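Long-range contacts in glycerol dehydratase (Clostridium butyricum, PDB 1R9D), which probably acts as a glycyl-radical lyase that dehydrates glycerol to 3-hydroxypropionaldehyde without coenzyme B12: residues His164-Asp168 / Glu435-Gly440; Ser282-Arg287 / Arg426-Gly432; Tyr339-Gly345 / Gln373-Arg379; Ala517-Ser523 / Ser535-Gly539. The contacts are given in a common frame with arbitrary orientation. Residues are numbered along the deposited sequence.

Interaction 1 (His164-Asp168 / Glu435-Gly440). With GOL (glycerol), chain C.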
loop_
_atom_site.group_PDB
_atom_site.type_symbol
_atom_site.label_atom_id
_atom_site.label_comp_id
_atom_site.label_asym_id
_atom_site.label_seq_id
_atom_site.Cartn_x
_atom_site.Cartn_y
_atom_site.Cartn_z
ATOM N N HIS A 164 8.867 -16.943 13.330
ATOM C CA HIS A 164 8.133 -18.215 13.332
ATOM C C HIS A 164 8.167 -18.873 11.968
ATOM O O HIS A 164 7.132 -19.081 11.319
ATOM C CB HIS A 164 6.688 -17.993 13.782
ATOM C CG HIS A 164 6.576 -17.610 15.221
ATOM N ND1 HIS A 164 7.044 -16.407 15.707
ATOM C CD2 HIS A 164 6.148 -18.311 16.299
ATOM C CE1 HIS A 164 6.913 -16.386 17.022
ATOM N NE2 HIS A 164 6.372 -17.529 17.405
ATOM N N VAL A 165 9.370 -19.239 11.554
ATOM C CA VAL A 165 9.555 -19.819 10.240
ATOM C C VAL A 165 10.854 -20.608 10.143
ATOM O O VAL A 165 11.818 -20.328 10.856
ATOM C CB VAL A 165 9.570 -18.670 9.190
ATOM C CG1 VAL A 165 10.698 -17.697 9.527
ATOM C CG2 VAL A 165 9.747 -19.213 7.778
ATOM N N SER A 166 10.852 -21.620 9.285
ATOM C CA SER A 166 12.046 -22.404 9.017
ATOM C C SER A 166 12.233 -22.224 7.513
ATOM O O SER A 166 11.459 -22.763 6.719
ATOM C CB SER A 166 11.840 -23.881 9.346
ATOM O OG SER A 166 13.033 -24.609 9.089
ATOM N N VAL A 167 13.235 -21.436 7.126
ATOM C CA VAL A 167 13.488 -21.181 5.714
ATOM C C VAL A 167 14.092 -22.386 5.012
ATOM O O VAL A 167 14.398 -23.399 5.641
ATOM C CB VAL A 167 14.420 -19.962 5.518
ATOM C CG1 VAL A 167 13.823 -18.744 6.202
ATOM C CG2 VAL A 167 15.812 -20.265 6.063
ATOM N N ASP A 168 14.258 -22.271 3.698
ATOM C CA ASP A 168 14.818 -23.353 2.904
ATOM C C ASP A 168 16.344 -23.353 3.039
ATOM O O ASP A 168 17.054 -23.054 2.075
ATOM C CB ASP A 168 14.433 -23.165 1.434
ATOM C CG ASP A 168 14.538 -24.447 0.628
ATOM O OD1 ASP A 168 15.275 -25.371 1.046
ATOM O OD2 ASP A 168 13.890 -24.528 -0.441
ATOM N N GLU A 435 4.716 -25.832 17.181
ATOM C CA GLU A 435 4.003 -25.568 15.928
ATOM C C GLU A 435 4.607 -26.217 14.668
ATOM O O GLU A 435 5.684 -25.838 14.211
ATOM C CB GLU A 435 3.884 -24.044 15.748
ATOM C CG GLU A 435 3.457 -23.300 17.045
ATOM C CD GLU A 435 4.622 -22.613 17.778
ATOM O OE1 GLU A 435 5.121 -21.582 17.273
ATOM O OE2 GLU A 435 5.042 -23.096 18.858
ATOM N N PRO A 436 3.898 -27.193 14.071
ATOM C CA PRO A 436 4.405 -27.870 12.872
ATOM C C PRO A 436 4.217 -27.120 11.552
ATOM O O PRO A 436 3.252 -26.378 11.377
ATOM C CB PRO A 436 3.640 -29.204 12.852
ATOM C CG PRO A 436 2.654 -29.132 14.003
ATOM C CD PRO A 436 2.567 -27.699 14.436
ATOM N N GLN A 437 5.137 -27.337 10.616
ATOM C CA GLN A 437 5.041 -26.712 9.296
ATOM C C GLN A 437 5.991 -27.383 8.307
ATOM O O GLN A 437 6.920 -28.087 8.701
ATOM C CB GLN A 437 5.381 -25.208 9.357
ATOM C CG GLN A 437 6.885 -24.894 9.138
ATOM C CD GLN A 437 7.206 -23.409 8.933
ATOM O OE1 GLN A 437 8.292 -23.065 8.450
ATOM N NE2 GLN A 437 6.282 -22.532 9.310
ATOM N N LYS A 438 5.731 -27.175 7.020
ATOM C CA LYS A 438 6.601 -27.688 5.967
ATOM C C LYS A 438 7.626 -26.562 5.808
ATOM O O LYS A 438 7.288 -25.461 5.371
ATOM C CB LYS A 438 5.817 -27.874 4.663
ATOM C CG LYS A 438 6.689 -27.934 3.410
ATOM C CD LYS A 438 7.698 -29.076 3.446
ATOM C CE LYS A 438 8.496 -29.100 2.149
ATOM N NZ LYS A 438 9.438 -30.247 2.063
ATOM N N PRO A 439 8.887 -26.820 6.175
ATOM C CA PRO A 439 9.904 -25.773 6.049
ATOM C C PRO A 439 10.114 -25.324 4.609
ATOM O O PRO A 439 9.971 -26.117 3.674
ATOM C CB PRO A 439 11.158 -26.435 6.620
ATOM C CG PRO A 439 10.614 -27.455 7.588
ATOM C CD PRO A 439 9.455 -28.030 6.796
ATOM N N GLY A 440 10.451 -24.048 4.447
ATOM C CA GLY A 440 10.714 -23.492 3.131
ATOM C C GLY A 440 9.520 -23.252 2.226
ATOM O O GLY A 440 9.702 -22.921 1.055
HETATM C C1 GOL C . 6.583 -18.932 22.417
HETATM O O1 GOL C . 5.184 -18.896 22.636
HETATM C C2 GOL C . 6.922 -18.869 20.924
HETATM O O2 GOL C . 6.373 -17.678 20.341
HETATM C C3 GOL C . 6.353 -20.100 20.219
HETATM O O3 GOL C . 6.714 -20.110 18.847
HETATM O O HOH W 1 6.255 -19.605 8.800
HETATM O O HOH W 2 11.260 -25.016 -0.451
#
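Two direct hydrogen bonds join the loop 164-168 to the segment 435-440, and both use the backbone of Ser166. Its N donates to Gln437 OE1 at 3.1 Å, while its O accepts from Gly440 N at 2.8 Å, so a side chain at one end and a main-chain amide at the other grip a single residue. The other end of the Gln437 amide is engaged too, NE2 bonding to His446. Two waters extend the pattern: one lies between His164 O (2.7 Å) and Gln437 NE2 (3.0 Å), the other between Asp168 OD2 (2.7 Å) and Gly440 O (3.0 Å). Asp168 also N-caps helix 169-190, its OD1 accepting from Lys171 N.

Packing is modest. Ser166 OG sits 3.6 Å from Pro439 CB while bonding to Ser284 O. Gly440 has positive phi and comes so near Asp168 that an added CB would be tight against Asp168 CB.

Bound glycerol bridges the opposite end. His164 NE2 donates to glycerol O2 at 2.9 Å, and glycerol O3 donates to Glu435 OE1 at 2.7 Å; Asp447, Ser282 and His281 supply further hydrogen bonds. Glu435 OE2 meanwhile bonds to Cys433 N. In this glycerol-bound enzyme the contact therefore forms part of the ligand pocket: adjacent hydroxyls meet an imidazole donor and a carboxylate acceptor, a pairing that, with the other three partners, is consistent with a defined orientation of the polyol.

Interaction 2 (Ser282-Arg287 / Arg426-Gly432); sequences SISPAR and RDYGIIG
Run the two segments roughly antiparallel, their end-to-end directions 150° apart, with CA atoms nearest at Ser282-Gly432 (4.3 Å), Ser284-Ile431 (5.6 Å) and Ala286-Gly429 (4.8 Å). Segment 282-287 is irregular: Ser282 takes positive phi (62/36), Ile283 and Ser284 are extended, Pro285 turns at -58/-27, and Ala286 swings to 58/-129 before Arg287 at the N-cap position of helix 288-298. Across from it, 429-431 is a strand, followed by Gly432 at 57/-108. Two glycines make the close approach possible: a CB on Gly429 would clash with Ala286 CB, and one on Gly432 with Ser282 OG, which already lies 3.2 Å from Gly432 CA.

Strand 429-431 is the first arm of a small antiparallel pair with 435-437, and the loop 282-287 packs against it and also bonds to strand 341-344, Ala286 making backbone hydrogen bonds to Asn341 and Ile343. Ser284, chi1 m, points its OG at Gly432 N, which donates at 3.1 Å; its CB is 4.0 Å from Ile431 CD1. Ile431 CG2 lies 3.7 Å from Ser282 O, while Ser282 OG bonds to the bound glycerol. Arg287 (m, t, p) reaches past the start of the strand to the residues preceding it, its CD 3.5 Å from Tyr428 O, and forms a salt bridge from NH1 to Asp427 OD1 at 2.9 Å. Asp427 OD2 pairs with Lys438, and Arg287 NH2 bonds to Gly345 O and Gln347 O.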
loop_
_atom_site.group_PDB
_atom_site.type_symbol
_atom_site.label_atom_id
_atom_site.label_comp_id
_atom_site.label_asym_id
_atom_site.label_seq_id
_atom_site.Cartn_x
_atom_site.Cartn_y
_atom_site.Cartn_z
ATOM N N SER A 282 11.546 -17.575 17.172
ATOM C CA SER A 282 11.147 -18.877 16.662
ATOM C C SER A 282 11.669 -19.094 15.243
ATOM O O SER A 282 10.995 -19.680 14.397
ATOM C CB SER A 282 9.625 -19.047 16.719
ATOM O OG SER A 282 9.209 -19.221 18.066
ATOM N N ILE A 283 12.870 -18.578 14.979
ATOM C CA ILE A 283 13.518 -18.787 13.691
ATOM C C ILE A 283 14.075 -20.186 13.930
ATOM O O ILE A 283 15.076 -20.365 14.632
ATOM C CB ILE A 283 14.664 -17.773 13.457
ATOM C CG1 ILE A 283 14.104 -16.350 13.497
ATOM C CG2 ILE A 283 15.330 -18.040 12.110
ATOM C CD1 ILE A 283 12.941 -16.097 12.518
ATOM N N SER A 284 13.412 -21.178 13.347
ATOM C CA SER A 284 13.761 -22.569 13.588
ATOM C C SER A 284 14.497 -23.363 12.530
ATOM O O SER A 284 14.022 -23.516 11.406
ATOM C CB SER A 284 12.484 -23.322 13.965
ATOM O OG SER A 284 11.764 -22.604 14.954
ATOM N N PRO A 285 15.673 -23.906 12.895
ATOM C CA PRO A 285 16.502 -24.708 11.993
ATOM C C PRO A 285 15.735 -25.926 11.461
ATOM O O PRO A 285 16.015 -26.425 10.375
ATOM C CB PRO A 285 17.678 -25.110 12.881
ATOM C CG PRO A 285 17.821 -23.918 13.789
ATOM C CD PRO A 285 16.381 -23.639 14.161
ATOM N N ALA A 286 14.766 -26.394 12.244
ATOM C CA ALA A 286 13.957 -27.552 11.867
ATOM C C ALA A 286 14.783 -28.819 11.617
ATOM O O ALA A 286 15.602 -29.188 12.455
ATOM C CB ALA A 286 13.098 -27.223 10.649
ATOM N N ARG A 287 14.584 -29.470 10.470
ATOM C CA ARG A 287 15.273 -30.733 10.175
ATOM C C ARG A 287 16.754 -30.644 9.813
ATOM O O ARG A 287 17.178 -31.087 8.742
ATOM C CB ARG A 287 14.522 -31.495 9.077
ATOM C CG ARG A 287 13.031 -31.653 9.346
ATOM C CD ARG A 287 12.418 -32.737 8.474
ATOM N NE ARG A 287 12.681 -34.084 8.986
ATOM C CZ ARG A 287 12.293 -35.201 8.376
ATOM N NH1 ARG A 287 11.634 -35.132 7.228
ATOM N NH2 ARG A 287 12.539 -36.390 8.923
ATOM N N ARG A 426 4.883 -35.042 5.448
ATOM C CA ARG A 426 5.868 -35.994 5.943
ATOM C C ARG A 426 7.216 -35.342 6.236
ATOM O O ARG A 426 8.011 -35.874 7.009
ATOM C CB ARG A 426 6.075 -37.131 4.935
ATOM C CG ARG A 426 4.987 -38.185 4.970
ATOM C CD ARG A 426 5.175 -39.220 3.875
ATOM N NE ARG A 426 4.233 -40.328 4.023
ATOM C CZ ARG A 426 3.953 -41.198 3.060
ATOM N NH1 ARG A 426 4.541 -41.085 1.879
ATOM N NH2 ARG A 426 3.086 -42.180 3.281
ATOM N N ASP A 427 7.462 -34.186 5.630
ATOM C CA ASP A 427 8.732 -33.488 5.815
ATOM C C ASP A 427 8.623 -32.326 6.808
ATOM O O ASP A 427 9.403 -31.381 6.758
ATOM C CB ASP A 427 9.223 -32.976 4.453
ATOM C CG ASP A 427 10.685 -32.565 4.470
ATOM O OD1 ASP A 427 11.517 -33.341 4.989
ATOM O OD2 ASP A 427 11.000 -31.471 3.952
ATOM N N TYR A 428 7.670 -32.409 7.728
ATOM C CA TYR A 428 7.473 -31.338 8.692
ATOM C C TYR A 428 8.586 -31.174 9.717
ATOM O O TYR A 428 9.330 -32.106 10.020
ATOM C CB TYR A 428 6.140 -31.529 9.438
ATOM C CG TYR A 428 6.192 -32.488 10.613
ATOM C CD1 TYR A 428 6.556 -32.044 11.890
ATOM C CD2 TYR A 428 5.883 -33.838 10.450
ATOM C CE1 TYR A 428 6.608 -32.921 12.969
ATOM C CE2 TYR A 428 5.935 -34.723 11.525
ATOM C CZ TYR A 428 6.296 -34.257 12.780
ATOM O OH TYR A 428 6.320 -35.127 13.846
ATOM N N GLY A 429 8.676 -29.958 10.241
ATOM C CA GLY A 429 9.632 -29.634 11.278
ATOM C C GLY A 429 8.813 -28.839 12.272
ATOM O O GLY A 429 7.665 -28.502 11.977
ATOM N N ILE A 430 9.372 -28.537 13.438
ATOM C CA ILE A 430 8.643 -27.766 14.432
ATOM C C ILE A 430 9.132 -26.322 14.537
ATOM O O ILE A 430 10.334 -26.055 14.480
ATOM C CB ILE A 430 8.751 -28.425 15.827
ATOM C CG1 ILE A 430 8.051 -29.791 15.805
ATOM C CG2 ILE A 430 8.124 -27.517 16.886
ATOM C CD1 ILE A 430 6.567 -29.716 15.482
ATOM N N ILE A 431 8.186 -25.403 14.680
ATOM C CA ILE A 431 8.485 -23.980 14.829
ATOM C C ILE A 431 8.304 -23.592 16.294
ATOM O O ILE A 431 7.320 -23.975 16.917
ATOM C CB ILE A 431 7.520 -23.107 13.994
ATOM C CG1 ILE A 431 7.641 -23.467 12.512
ATOM C CG2 ILE A 431 7.815 -21.621 14.228
ATOM C CD1 ILE A 431 9.068 -23.397 11.971
ATOM N N GLY A 432 9.257 -22.844 16.842
ATOM C CA GLY A 432 9.155 -22.392 18.221
ATOM C C GLY A 432 8.994 -23.459 19.293
ATOM O O GLY A 432 9.937 -24.181 19.610
#

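Interaction 3 (Tyr339-Gly345 / Gln373-Arg379); sequences YQNLIVG and QPSLSVR
Start from the apolar face, where Leu342 CD2 meets Leu376 CD1 at 3.9 Å and Val344 CG2 meets Val378 CG1 at 4.0 Å, beneath helices 357-369 and 386-397. Both leucines have chi1 t, both valines m. Strands 341-344 and 375-379 are parallel, axes 4.5 Å apart at -32°, pairing Asn341-Ser375, Leu342-Leu376, Ile343-Ser377 and Val344-Val378. This is a beta-alpha-beta crossover through helix 357-369, consistent with the alpha/beta barrel of glycyl-radical enzymes. The ladder runs Ser375 N to Gln340 O (3.0 Å), Leu342 N to Ser375 O (3.1 Å), Ser377 N to Leu342 O (2.9 Å), Val344 N to Ser377 O (3.0 Å) and Arg379 N to Val344 O (3.0 Å).

On the other face Ser377 OG donates to Asn341 OD1 at 2.9 Å, and Ile343 CD1 packs 3.3 Å from Arg379 CG. At the strands' N-terminal ends, before cis-Pro374, Gln373 OE1 accepts from Gln340 N and Gln340 NE2, both 2.9 Å; Gln340 OE1 bonds to His271. A side-chain amide thus extends the hydrogen bonding beyond the ladder's first rung.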
loop_
_atom_site.group_PDB
_atom_site.type_symbol
_atom_site.label_atom_id
_atom_site.label_comp_id
_atom_site.label_asym_id
_atom_site.label_seq_id
_atom_site.Cartn_x
_atom_site.Cartn_y
_atom_site.Cartn_z
ATOM N N TYR A 339 13.483 -19.431 21.196
ATOM C CA TYR A 339 12.688 -20.542 20.654
ATOM C C TYR A 339 13.121 -21.078 19.286
ATOM O O TYR A 339 12.286 -21.282 18.404
ATOM C CB TYR A 339 11.214 -20.130 20.565
ATOM C CG TYR A 339 10.648 -19.516 21.826
ATOM C CD1 TYR A 339 10.655 -18.134 22.017
ATOM C CD2 TYR A 339 10.106 -20.318 22.833
ATOM C CE1 TYR A 339 10.137 -17.565 23.174
ATOM C CE2 TYR A 339 9.587 -19.758 23.998
ATOM C CZ TYR A 339 9.604 -18.385 24.163
ATOM O OH TYR A 339 9.094 -17.830 25.316
ATOM N N GLN A 340 14.413 -21.325 19.108
ATOM C CA GLN A 340 14.917 -21.840 17.837
ATOM C C GLN A 340 14.840 -23.366 17.858
ATOM O O GLN A 340 15.767 -24.046 18.309
ATOM C CB GLN A 340 16.360 -21.368 17.637
ATOM C CG GLN A 340 16.488 -19.852 17.722
ATOM C CD GLN A 340 17.907 -19.391 17.984
ATOM O OE1 GLN A 340 18.543 -18.772 17.127
ATOM N NE2 GLN A 340 18.413 -19.695 19.174
ATOM N N ASN A 341 13.729 -23.907 17.362
ATOM C CA ASN A 341 13.536 -25.345 17.377
ATOM C C ASN A 341 14.299 -26.075 16.283
ATOM O O ASN A 341 14.237 -25.715 15.104
ATOM C CB ASN A 341 12.037 -25.680 17.286
ATOM C CG ASN A 341 11.710 -27.047 17.871
ATOM O OD1 ASN A 341 12.148 -28.072 17.360
ATOM N ND2 ASN A 341 10.952 -27.059 18.961
ATOM N N LEU A 342 15.029 -27.105 16.693
ATOM C CA LEU A 342 15.810 -27.933 15.780
ATOM C C LEU A 342 15.358 -29.360 16.065
ATOM O O LEU A 342 15.426 -29.820 17.200
ATOM C CB LEU A 342 17.310 -27.757 16.061
ATOM C CG LEU A 342 18.308 -28.448 15.125
ATOM C CD1 LEU A 342 19.660 -27.721 15.187
ATOM C CD2 LEU A 342 18.457 -29.912 15.517
ATOM N N ILE A 343 14.894 -30.061 15.034
ATOM C CA ILE A 343 14.384 -31.414 15.217
ATOM C C ILE A 343 15.154 -32.469 14.423
ATOM O O ILE A 343 15.684 -32.185 13.349
ATOM C CB ILE A 343 12.877 -31.441 14.826
ATOM C CG1 ILE A 343 12.200 -32.718 15.328
ATOM C CG2 ILE A 343 12.734 -31.334 13.319
ATOM C CD1 ILE A 343 10.694 -32.561 15.461
ATOM N N VAL A 344 15.240 -33.682 14.964
ATOM C CA VAL A 344 15.927 -34.757 14.268
ATOM C C VAL A 344 15.096 -36.036 14.264
ATOM O O VAL A 344 14.190 -36.206 15.087
ATOM C CB VAL A 344 17.336 -35.046 14.871
ATOM C CG1 VAL A 344 18.195 -33.791 14.781
ATOM C CG2 VAL A 344 17.223 -35.529 16.311
ATOM N N GLY A 345 15.401 -36.920 13.322
ATOM C CA GLY A 345 14.676 -38.173 13.210
ATOM C C GLY A 345 13.396 -38.017 12.411
ATOM O O GLY A 345 13.147 -36.962 11.825
ATOM N N GLN A 373 19.495 -23.268 24.382
ATOM C CA GLN A 373 19.278 -23.415 22.948
ATOM C C GLN A 373 20.273 -24.376 22.307
ATOM O O GLN A 373 21.377 -24.583 22.821
ATOM C CB GLN A 373 19.378 -22.044 22.266
ATOM C CG GLN A 373 18.291 -21.076 22.683
ATOM C CD GLN A 373 16.945 -21.447 22.089
ATOM O OE1 GLN A 373 16.739 -21.327 20.882
ATOM N NE2 GLN A 373 16.028 -21.914 22.932
ATOM N N PRO A 374 19.883 -24.998 21.185
ATOM C CA PRO A 374 18.572 -24.815 20.552
ATOM C C PRO A 374 17.533 -25.683 21.251
ATOM O O PRO A 374 17.877 -26.545 22.061
ATOM C CB PRO A 374 18.820 -25.281 19.127
ATOM C CG PRO A 374 19.783 -26.409 19.337
ATOM C CD PRO A 374 20.759 -25.822 20.333
ATOM N N SER A 375 16.263 -25.440 20.946
ATOM C CA SER A 375 15.183 -26.229 21.524
ATOM C C SER A 375 15.196 -27.531 20.733
ATOM O O SER A 375 14.496 -27.664 19.724
ATOM C CB SER A 375 13.847 -25.501 21.351
ATOM O OG SER A 375 13.827 -24.285 22.087
ATOM N N LEU A 376 16.018 -28.476 21.186
ATOM C CA LEU A 376 16.175 -29.765 20.518
ATOM C C LEU A 376 14.930 -30.638 20.637
ATOM O O LEU A 376 14.346 -30.770 21.715
ATOM C CB LEU A 376 17.387 -30.507 21.088
ATOM C CG LEU A 376 17.756 -31.840 20.431
ATOM C CD1 LEU A 376 18.016 -31.636 18.946
ATOM C CD2 LEU A 376 18.990 -32.418 21.107
ATOM N N SER A 377 14.556 -31.254 19.522
ATOM C CA SER A 377 13.362 -32.085 19.455
ATOM C C SER A 377 13.603 -33.339 18.630
ATOM O O SER A 377 14.565 -33.417 17.871
ATOM C CB SER A 377 12.234 -31.283 18.806
ATOM O OG SER A 377 12.002 -30.069 19.496
ATOM N N VAL A 378 12.721 -34.324 18.777
ATOM C CA VAL A 378 12.834 -35.547 18.001
ATOM C C VAL A 378 11.448 -35.952 17.493
ATOM O O VAL A 378 10.441 -35.752 18.172
ATOM C CB VAL A 378 13.425 -36.732 18.826
ATOM C CG1 VAL A 378 14.813 -36.365 19.364
ATOM C CG2 VAL A 378 12.485 -37.106 19.965
ATOM N N ARG A 379 11.400 -36.482 16.281
ATOM C CA ARG A 379 10.139 -36.944 15.712
ATOM C C ARG A 379 10.070 -38.436 15.992
ATOM O O ARG A 379 11.081 -39.133 15.912
ATOM C CB ARG A 379 10.100 -36.685 14.204
ATOM C CG ARG A 379 9.748 -35.253 13.843
ATOM C CD ARG A 379 9.784 -35.017 12.340
ATOM N NE ARG A 379 9.024 -36.031 11.615
ATOM C CZ ARG A 379 8.790 -35.991 10.309
ATOM N NH1 ARG A 379 9.250 -34.978 9.585
ATOM N NH2 ARG A 379 8.112 -36.976 9.723
#

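Interaction 4 (Ala517-Ser523 / Ser535-Gly539); sequences APLPFLS and SLQDG
Ser535 (phi/psi -70/169, chi1 p) opens the second segment, its CB 3.6 Å from Ser523 OG and its OG 3.7 Å from Pro518 CB. That hydroxyl also ties down its own loop: Ser535 OG donates to Asp538 OD2 at 2.7 Å and accepts a weak hydrogen bond from Asp538 N at 3.2 Å.

Leu536 begins a type I beta turn that closes with Gly539 N to Leu536 O at 3.1 Å. Leu536 N donates to Ser523 OG at 3.0 Å, while Ser523 OG in turn donates to Leu519 O at 2.6 Å, so one hydroxyl links the turn to the first turn of helix 520-524. CA atoms of Leu536 and Ser523 are 5.4 Å apart. The Leu536 side chain, its chi1 off-rotamer at -115°, places CD2 3.9 Å from Leu522 CD2.

Gln537 (m, p) lies opposite Pro518, CA to CA 5.5 Å, and folds its amide over so that OE1 accepts from Leu519 N at 2.8 Å. Leu519 holds the N-cap position of the helix. Asp538 brings OD2 to 4.3 Å from Pro518 CB, and Gly539, at 89/16, leads the chain out.

This clasp joins the start of helix 520-524 to the loop that precedes strand 543-551. Helix 197-230 touches both halves, with Phe204 against Ser523 and Ser535, while helices 260-277 and 47-61 pack on the 517-523 side.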
loop_
_atom_site.group_PDB
_atom_site.type_symbol
_atom_site.label_atom_id
_atom_site.label_comp_id
_atom_site.label_asym_id
_atom_site.label_seq_id
_atom_site.Cartn_x
_atom_site.Cartn_y
_atom_site.Cartn_z
ATOM N N ALA A 517 6.512 -3.331 6.716
ATOM C CA ALA A 517 7.699 -4.154 6.901
ATOM C C ALA A 517 7.774 -5.454 6.093
ATOM O O ALA A 517 7.984 -6.531 6.653
ATOM C CB ALA A 517 7.900 -4.456 8.401
ATOM N N PRO A 518 7.579 -5.377 4.767
ATOM C CA PRO A 518 7.672 -6.617 3.992
ATOM C C PRO A 518 9.165 -6.963 4.012
ATOM O O PRO A 518 10.004 -6.062 3.942
ATOM C CB PRO A 518 7.153 -6.199 2.617
ATOM C CG PRO A 518 7.564 -4.756 2.530
ATOM C CD PRO A 518 7.220 -4.236 3.908
ATOM N N LEU A 519 9.504 -8.245 4.124
ATOM C CA LEU A 519 10.909 -8.651 4.223
ATOM C C LEU A 519 11.517 -9.321 2.991
ATOM O O LEU A 519 11.233 -10.481 2.699
ATOM C CB LEU A 519 11.082 -9.569 5.437
ATOM C CG LEU A 519 10.561 -9.013 6.768
ATOM C CD1 LEU A 519 10.956 -9.962 7.889
ATOM C CD2 LEU A 519 11.135 -7.625 7.033
ATOM N N PRO A 520 12.402 -8.602 2.276
ATOM C CA PRO A 520 13.076 -9.091 1.066
ATOM C C PRO A 520 13.983 -10.304 1.277
ATOM O O PRO A 520 13.883 -11.294 0.553
ATOM C CB PRO A 520 13.885 -7.875 0.593
ATOM C CG PRO A 520 13.217 -6.711 1.241
ATOM C CD PRO A 520 12.839 -7.233 2.592
ATOM N N PHE A 521 14.871 -10.229 2.265
ATOM C CA PHE A 521 15.804 -11.326 2.508
ATOM C C PHE A 521 15.119 -12.630 2.924
ATOM O O PHE A 521 15.319 -13.675 2.301
ATOM C CB PHE A 521 16.842 -10.917 3.562
ATOM C CG PHE A 521 17.918 -11.946 3.781
ATOM C CD1 PHE A 521 17.942 -12.713 4.942
ATOM C CD2 PHE A 521 18.892 -12.167 2.812
ATOM C CE1 PHE A 521 18.921 -13.691 5.139
ATOM C CE2 PHE A 521 19.877 -13.141 2.995
ATOM C CZ PHE A 521 19.893 -13.906 4.161
ATOM N N LEU A 522 14.312 -12.567 3.974
ATOM C CA LEU A 522 13.613 -13.754 4.455
ATOM C C LEU A 522 12.743 -14.378 3.356
ATOM O O LEU A 522 12.750 -15.593 3.155
ATOM C CB LEU A 522 12.733 -13.390 5.652
ATOM C CG LEU A 522 12.032 -14.571 6.329
ATOM C CD1 LEU A 522 13.066 -15.412 7.061
ATOM C CD2 LEU A 522 10.970 -14.065 7.300
ATOM N N SER A 523 12.003 -13.536 2.641
ATOM C CA SER A 523 11.110 -14.012 1.588
ATOM C C SER A 523 11.803 -14.765 0.460
ATOM O O SER A 523 11.229 -15.690 -0.121
ATOM C CB SER A 523 10.321 -12.837 1.001
ATOM O OG SER A 523 9.497 -12.230 1.983
ATOM N N SER A 535 6.321 -10.727 -1.416
ATOM C CA SER A 535 6.846 -11.095 -0.104
ATOM C C SER A 535 5.960 -12.052 0.690
ATOM O O SER A 535 4.797 -12.291 0.349
ATOM C CB SER A 535 7.058 -9.842 0.740
ATOM O OG SER A 535 5.808 -9.252 1.054
ATOM N N LEU A 536 6.532 -12.573 1.767
ATOM C CA LEU A 536 5.841 -13.478 2.677
ATOM C C LEU A 536 4.655 -12.711 3.262
ATOM O O LEU A 536 3.553 -13.243 3.375
ATOM C CB LEU A 536 6.801 -13.891 3.797
ATOM C CG LEU A 536 7.286 -15.327 4.010
ATOM C CD1 LEU A 536 7.051 -16.210 2.798
ATOM C CD2 LEU A 536 8.761 -15.263 4.383
ATOM N N GLN A 537 4.889 -11.451 3.622
ATOM C CA GLN A 537 3.844 -10.613 4.194
ATOM C C GLN A 537 2.685 -10.404 3.217
ATOM O O GLN A 537 1.550 -10.174 3.632
ATOM C CB GLN A 537 4.414 -9.250 4.608
ATOM C CG GLN A 537 5.450 -9.297 5.732
ATOM C CD GLN A 537 6.708 -10.045 5.342
ATOM O OE1 GLN A 537 7.206 -9.900 4.228
ATOM N NE2 GLN A 537 7.237 -10.840 6.262
ATOM N N ASP A 538 2.974 -10.486 1.921
ATOM C CA ASP A 538 1.945 -10.297 0.898
ATOM C C ASP A 538 1.349 -11.594 0.352
ATOM O O ASP A 538 0.693 -11.585 -0.694
ATOM C CB ASP A 538 2.500 -9.456 -0.253
ATOM C CG ASP A 538 2.756 -8.015 0.156
ATOM O OD1 ASP A 538 1.777 -7.318 0.506
ATOM O OD2 ASP A 538 3.930 -7.581 0.133
ATOM N N GLY A 539 1.586 -12.702 1.048
ATOM C CA GLY A 539 1.030 -13.984 0.631
ATOM C C GLY A 539 1.834 -14.841 -0.334
ATOM O O GLY A 539 1.294 -15.779 -0.926
#

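Overall arrangement
Following the chain from the N terminus, the loop at 164-168 opens interaction 1, which closes only at 435-440. Inside that span interaction 2 runs from 282-287 to 426-432, and inside that in turn interaction 3 closes the short crossover from 339-345 to 373-379. The three are concentric and none cross. Interaction 4 follows in series, returning from 517-523 to 535-539. In space, interactions 1 and 2 share the small antiparallel pair 429-431/435-437 and the Lys438-Asp427 salt bridge, while Ala286 and Arg426 bond interaction 2 to the parallel strand pair of interaction 3. Leu522 packs on Val165 and Val167, joining interaction 4 to interaction 1.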